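Local coordinates for protein malate dehydrogenase (Aeropyrum pernix, PDB 2D4A) that catalyses the reversible, NAD- or NADP-dependent oxidation of malate to oxaloacetate and can also oxidise tartrate, at residues B[1-15]-B[24-36]. Sequence-based numbering, arbitrary orientation.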
loop_
_atom_site.group_PDB
_atom_site.type_symbol
_atom_site.label_atom_id
_atom_site.label_comp_id
_atom_site.label_asym_id
_atom_site.label_seq_id
_atom_site.Cartn_x
_atom_site.Cartn_y
_atom_site.Cartn_z
ATOM N N MET B 1 -5.316 19.973 -3.143
ATOM C CA MET B 1 -4.552 19.121 -4.041
ATOM C C MET B 1 -3.051 19.400 -4.029
ATOM O O MET B 1 -2.585 20.349 -3.398
ATOM C CB MET B 1 -5.068 19.259 -5.470
ATOM C CG MET B 1 -4.897 20.637 -6.056
ATOM S SD MET B 1 -4.953 20.557 -7.843
ATOM C CE MET B 1 -6.441 19.589 -8.099
ATOM N N ILE B 2 -2.304 18.551 -4.734
ATOM C CA ILE B 2 -0.854 18.671 -4.843
ATOM C C ILE B 2 -0.492 19.136 -6.249
ATOM O O ILE B 2 -0.778 18.445 -7.238
ATOM C CB ILE B 2 -0.150 17.317 -4.616
ATOM C CG1 ILE B 2 -0.523 16.747 -3.248
ATOM C CG2 ILE B 2 1.353 17.488 -4.723
ATOM C CD1 ILE B 2 0.003 15.339 -3.011
ATOM N N THR B 3 0.150 20.295 -6.343
ATOM C CA THR B 3 0.547 20.820 -7.648
ATOM C C THR B 3 2.012 20.552 -7.963
ATOM O O THR B 3 2.884 20.828 -7.151
ATOM C CB THR B 3 0.316 22.339 -7.735
ATOM O OG1 THR B 3 -1.079 22.620 -7.577
ATOM C CG2 THR B 3 0.780 22.867 -9.073
ATOM N N ILE B 4 2.280 19.991 -9.137
ATOM C CA ILE B 4 3.660 19.766 -9.548
ATOM C C ILE B 4 3.965 20.802 -10.630
ATOM O O ILE B 4 3.238 20.909 -11.613
ATOM C CB ILE B 4 3.911 18.361 -10.171
ATOM C CG1 ILE B 4 3.743 17.245 -9.140
ATOM C CG2 ILE B 4 5.337 18.275 -10.670
ATOM C CD1 ILE B 4 3.601 15.875 -9.729
ATOM N N LEU B 5 5.020 21.586 -10.434
ATOM C CA LEU B 5 5.432 22.576 -11.425
ATOM C C LEU B 5 6.626 21.994 -12.159
ATOM O O LEU B 5 7.740 22.004 -11.633
ATOM C CB LEU B 5 5.860 23.876 -10.748
ATOM C CG LEU B 5 4.757 24.910 -10.540
ATOM C CD1 LEU B 5 3.478 24.186 -10.209
ATOM C CD2 LEU B 5 5.140 25.898 -9.448
ATOM N N GLY B 6 6.361 21.468 -13.418
ATOM C CA GLY B 6 7.456 20.874 -14.112
ATOM C C GLY B 6 7.163 20.155 -15.389
ATOM O O GLY B 6 7.663 20.520 -16.463
ATOM N N ALA B 7 6.347 19.123 -15.189
ATOM C CA ALA B 7 6.085 18.271 -16.387
ATOM C C ALA B 7 7.322 17.742 -17.056
ATOM O O ALA B 7 7.333 17.132 -18.149
ATOM C CB ALA B 7 5.103 18.963 -17.286
ATOM N N GLY B 8 8.553 17.661 -16.423
ATOM C CA GLY B 8 9.810 17.109 -16.865
ATOM C C GLY B 8 10.042 15.667 -16.529
ATOM O O GLY B 8 9.173 15.029 -15.913
ATOM N N LYS B 9 11.330 15.431 -16.306
ATOM C CA LYS B 9 11.743 14.095 -15.928
ATOM C C LYS B 9 11.549 13.781 -14.408
ATOM O O LYS B 9 11.039 12.718 -14.035
ATOM C CB LYS B 9 13.186 13.962 -16.390
ATOM C CG LYS B 9 13.600 12.576 -16.735
ATOM C CD LYS B 9 14.482 12.503 -17.978
ATOM C CE LYS B 9 13.673 12.661 -19.279
ATOM N NZ LYS B 9 13.025 14.021 -19.445
ATOM N N VAL B 10 11.935 14.691 -13.523
ATOM C CA VAL B 10 11.715 14.441 -12.091
ATOM C C VAL B 10 10.236 14.683 -11.673
ATOM O O VAL B 10 9.703 13.976 -10.806
ATOM C CB VAL B 10 12.647 15.340 -11.214
ATOM C CG1 VAL B 10 12.594 16.704 -11.706
ATOM C CG2 VAL B 10 12.194 15.390 -9.771
ATOM N N GLY B 11 9.724 15.683 -12.353
ATOM C CA GLY B 11 8.336 15.983 -12.061
ATOM C C GLY B 11 7.420 14.823 -12.426
ATOM O O GLY B 11 6.493 14.488 -11.683
ATOM N N MET B 12 7.685 14.189 -13.566
ATOM C CA MET B 12 6.863 13.066 -13.992
ATOM C C MET B 12 7.095 11.823 -13.160
ATOM O O MET B 12 6.190 11.003 -12.988
ATOM C CB MET B 12 7.084 12.762 -15.476
ATOM C CG MET B 12 6.298 13.684 -16.393
ATOM S SD MET B 12 4.537 13.734 -15.875
ATOM C CE MET B 12 4.369 15.464 -15.605
ATOM N N ALA B 13 8.304 11.664 -12.639
ATOM C CA ALA B 13 8.568 10.497 -11.807
ATOM C C ALA B 13 7.789 10.693 -10.495
ATOM O O ALA B 13 7.209 9.748 -9.971
ATOM C CB ALA B 13 10.069 10.368 -11.540
ATOM N N THR B 14 7.776 11.936 -9.998
ATOM C CA THR B 14 7.078 12.324 -8.766
ATOM C C THR B 14 5.572 12.096 -8.922
ATOM O O THR B 14 4.905 11.594 -8.016
ATOM C CB THR B 14 7.298 13.832 -8.444
ATOM O OG1 THR B 14 8.688 14.141 -8.556
ATOM C CG2 THR B 14 6.821 14.176 -7.028
ATOM N N ALA B 15 5.040 12.487 -10.074
ATOM C CA ALA B 15 3.623 12.310 -10.332
ATOM C C ALA B 15 3.281 10.821 -10.324
ATOM O O ALA B 15 2.302 10.415 -9.703
ATOM C CB ALA B 15 3.239 12.941 -11.674
ATOM N N ASP B 24 -3.785 12.294 -2.619
ATOM C CA ASP B 24 -4.664 13.425 -2.854
ATOM C C ASP B 24 -4.724 13.612 -4.354
ATOM O O ASP B 24 -4.139 12.830 -5.099
ATOM C CB ASP B 24 -4.061 14.656 -2.145
ATOM C CG ASP B 24 -4.829 15.943 -2.393
ATOM O OD1 ASP B 24 -5.968 15.887 -2.916
ATOM O OD2 ASP B 24 -4.281 17.017 -2.042
ATOM N N ASP B 25 -5.450 14.621 -4.806
ATOM C CA ASP B 25 -5.520 14.868 -6.231
ATOM C C ASP B 25 -4.247 15.595 -6.588
ATOM O O ASP B 25 -3.641 16.248 -5.734
ATOM C CB ASP B 25 -6.723 15.734 -6.576
ATOM C CG ASP B 25 -8.030 15.063 -6.237
ATOM O OD1 ASP B 25 -8.090 13.807 -6.263
ATOM O OD2 ASP B 25 -9.012 15.791 -5.965
ATOM N N LEU B 26 -3.814 15.471 -7.836
ATOM C CA LEU B 26 -2.601 16.171 -8.226
ATOM C C LEU B 26 -2.769 16.835 -9.584
ATOM O O LEU B 26 -3.337 16.254 -10.501
ATOM C CB LEU B 26 -1.387 15.225 -8.175
ATOM C CG LEU B 26 -1.128 14.144 -9.218
ATOM C CD1 LEU B 26 -0.149 13.125 -8.662
ATOM C CD2 LEU B 26 -2.419 13.475 -9.582
ATOM N N LEU B 27 -2.304 18.080 -9.671
ATOM C CA LEU B 27 -2.401 18.901 -10.876
ATOM C C LEU B 27 -1.018 19.253 -11.433
ATOM O O LEU B 27 -0.186 19.815 -10.723
ATOM C CB LEU B 27 -3.168 20.189 -10.541
ATOM C CG LEU B 27 -3.527 21.274 -11.567
ATOM C CD1 LEU B 27 -2.770 22.546 -11.264
ATOM C CD2 LEU B 27 -3.258 20.782 -12.975
ATOM N N LEU B 28 -0.787 18.924 -12.705
ATOM C CA LEU B 28 0.483 19.204 -13.377
ATOM C C LEU B 28 0.451 20.514 -14.160
ATOM O O LEU B 28 -0.456 20.736 -14.964
ATOM C CB LEU B 28 0.829 18.104 -14.386
ATOM C CG LEU B 28 1.354 16.723 -14.012
ATOM C CD1 LEU B 28 2.598 16.886 -13.173
ATOM C CD2 LEU B 28 0.294 15.936 -13.277
ATOM N N ILE B 29 1.446 21.372 -13.949
ATOM C CA ILE B 29 1.530 22.625 -14.691
ATOM C C ILE B 29 2.927 22.790 -15.302
ATOM O O ILE B 29 3.940 22.536 -14.644
ATOM C CB ILE B 29 1.211 23.852 -13.801
ATOM C CG1 ILE B 29 -0.198 23.723 -13.214
ATOM C CG2 ILE B 29 1.278 25.134 -14.626
ATOM C CD1 ILE B 29 -0.573 24.847 -12.249
ATOM N N ALA B 30 2.976 23.195 -16.584
ATOM C CA ALA B 30 4.200 23.438 -17.331
ATOM C C ALA B 30 3.886 24.403 -18.472
ATOM O O ALA B 30 2.756 24.467 -18.955
ATOM C CB ALA B 30 4.764 22.127 -17.871
ATOM N N ARG B 31 4.902 25.146 -18.890
ATOM C CA ARG B 31 4.778 26.140 -19.942
ATOM C C ARG B 31 4.441 25.575 -21.315
ATOM O O ARG B 31 3.581 26.101 -22.022
ATOM C CB ARG B 31 6.073 26.961 -20.001
ATOM C CG ARG B 31 7.356 26.108 -19.980
ATOM C CD ARG B 31 8.414 26.651 -18.999
ATOM N NE ARG B 31 8.143 26.320 -17.596
ATOM C CZ ARG B 31 8.161 25.086 -17.100
ATOM N NH1 ARG B 31 8.434 24.052 -17.885
ATOM N NH2 ARG B 31 7.914 24.883 -15.815
ATOM N N THR B 32 5.117 24.501 -21.696
ATOM C CA THR B 32 4.886 23.887 -23.000
ATOM C C THR B 32 3.440 23.427 -23.154
ATOM O O THR B 32 2.928 22.666 -22.336
ATOM C CB THR B 32 5.817 22.681 -23.204
ATOM O OG1 THR B 32 7.180 23.109 -23.087
ATOM C CG2 THR B 32 5.595 22.068 -24.567
ATOM N N PRO B 33 2.747 24.046 -24.181
ATOM C CA PRO B 33 1.359 23.665 -24.446
ATOM C C PRO B 33 1.163 22.208 -24.870
ATOM O O PRO B 33 1.916 21.681 -25.692
ATOM C CB PRO B 33 0.925 24.666 -25.515
ATOM C CG PRO B 33 2.188 24.949 -26.250
ATOM C CD PRO B 33 3.216 25.055 -25.148
ATOM N N GLY B 34 0.156 21.567 -24.279
ATOM C CA GLY B 34 -0.152 20.181 -24.588
ATOM C C GLY B 34 0.697 19.143 -23.876
ATOM O O GLY B 34 0.274 17.998 -23.741
ATOM N N LYS B 35 1.884 19.540 -23.416
ATOM C CA LYS B 35 2.808 18.634 -22.727
ATOM C C LYS B 35 2.209 18.094 -21.430
ATOM O O LYS B 35 2.104 16.881 -21.245
ATOM C CB LYS B 35 4.122 19.364 -22.430
ATOM C CG LYS B 35 5.371 18.492 -22.370
ATOM C CD LYS B 35 5.300 17.426 -21.296
ATOM C CE LYS B 35 6.525 16.509 -21.332
ATOM N NZ LYS B 35 7.754 17.209 -20.874
ATOM N N PRO B 36 1.806 18.989 -20.511
ATOM C CA PRO B 36 1.223 18.532 -19.245
ATOM C C PRO B 36 -0.121 17.797 -19.378
ATOM O O PRO B 36 -0.401 16.866 -18.624
ATOM C CB PRO B 36 1.144 19.823 -18.417
ATOM C CG PRO B 36 0.960 20.876 -19.446
ATOM C CD PRO B 36 1.895 20.460 -20.551
#
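Met1 N forms a salt bridge with Asp24 OD2 (3.3 Å), which also forms one with Lys237. CG of Met1 lies between its backbone N and carbonyl carbon (chi1 64°) and chi2 is extended, which lays SD against Leu27 CB; a bend at chi3 turns CE toward Leu27 CB and Asp25 CB. From Ile2 onward strands 2-5 and 26-29 run parallel, joined by five backbone hydrogen bonds from Ile2 N to Asp25 O (2.8 Å) through Gly6 N to Ile29 O (2.9 Å). Thr3 and Leu5 share one sheet face with Leu27 and Ile29; the hydroxyls of Thr3 and Ser68 are hydrogen-bonded. On the other face Ile4 lies alongside Leu28, whose CD1 approaches Ile4 CB to 3.6 Å. Gly6, Gly8 and Gly11 are the glycines of a Rossmann-type GxGxxG pattern running from the strand end through the N-cap Gly8 into helix 9-21, consistent with its inferred role in NADP binding. Ala7 packs its methyl on that of Ala30, and its O accepts Lys35 NZ (2.8 Å), tying the turn to helix 35-50. Met12 brings CE onto Leu28 CD1, which Ala15 CB approaches more loosely. The contact joins both strands of the beta-alpha-beta unit 2-5, 9-21, 26-29; strand 70-73 flanks 2-5, and helix 223-237 packs against Ile2 and Thr14.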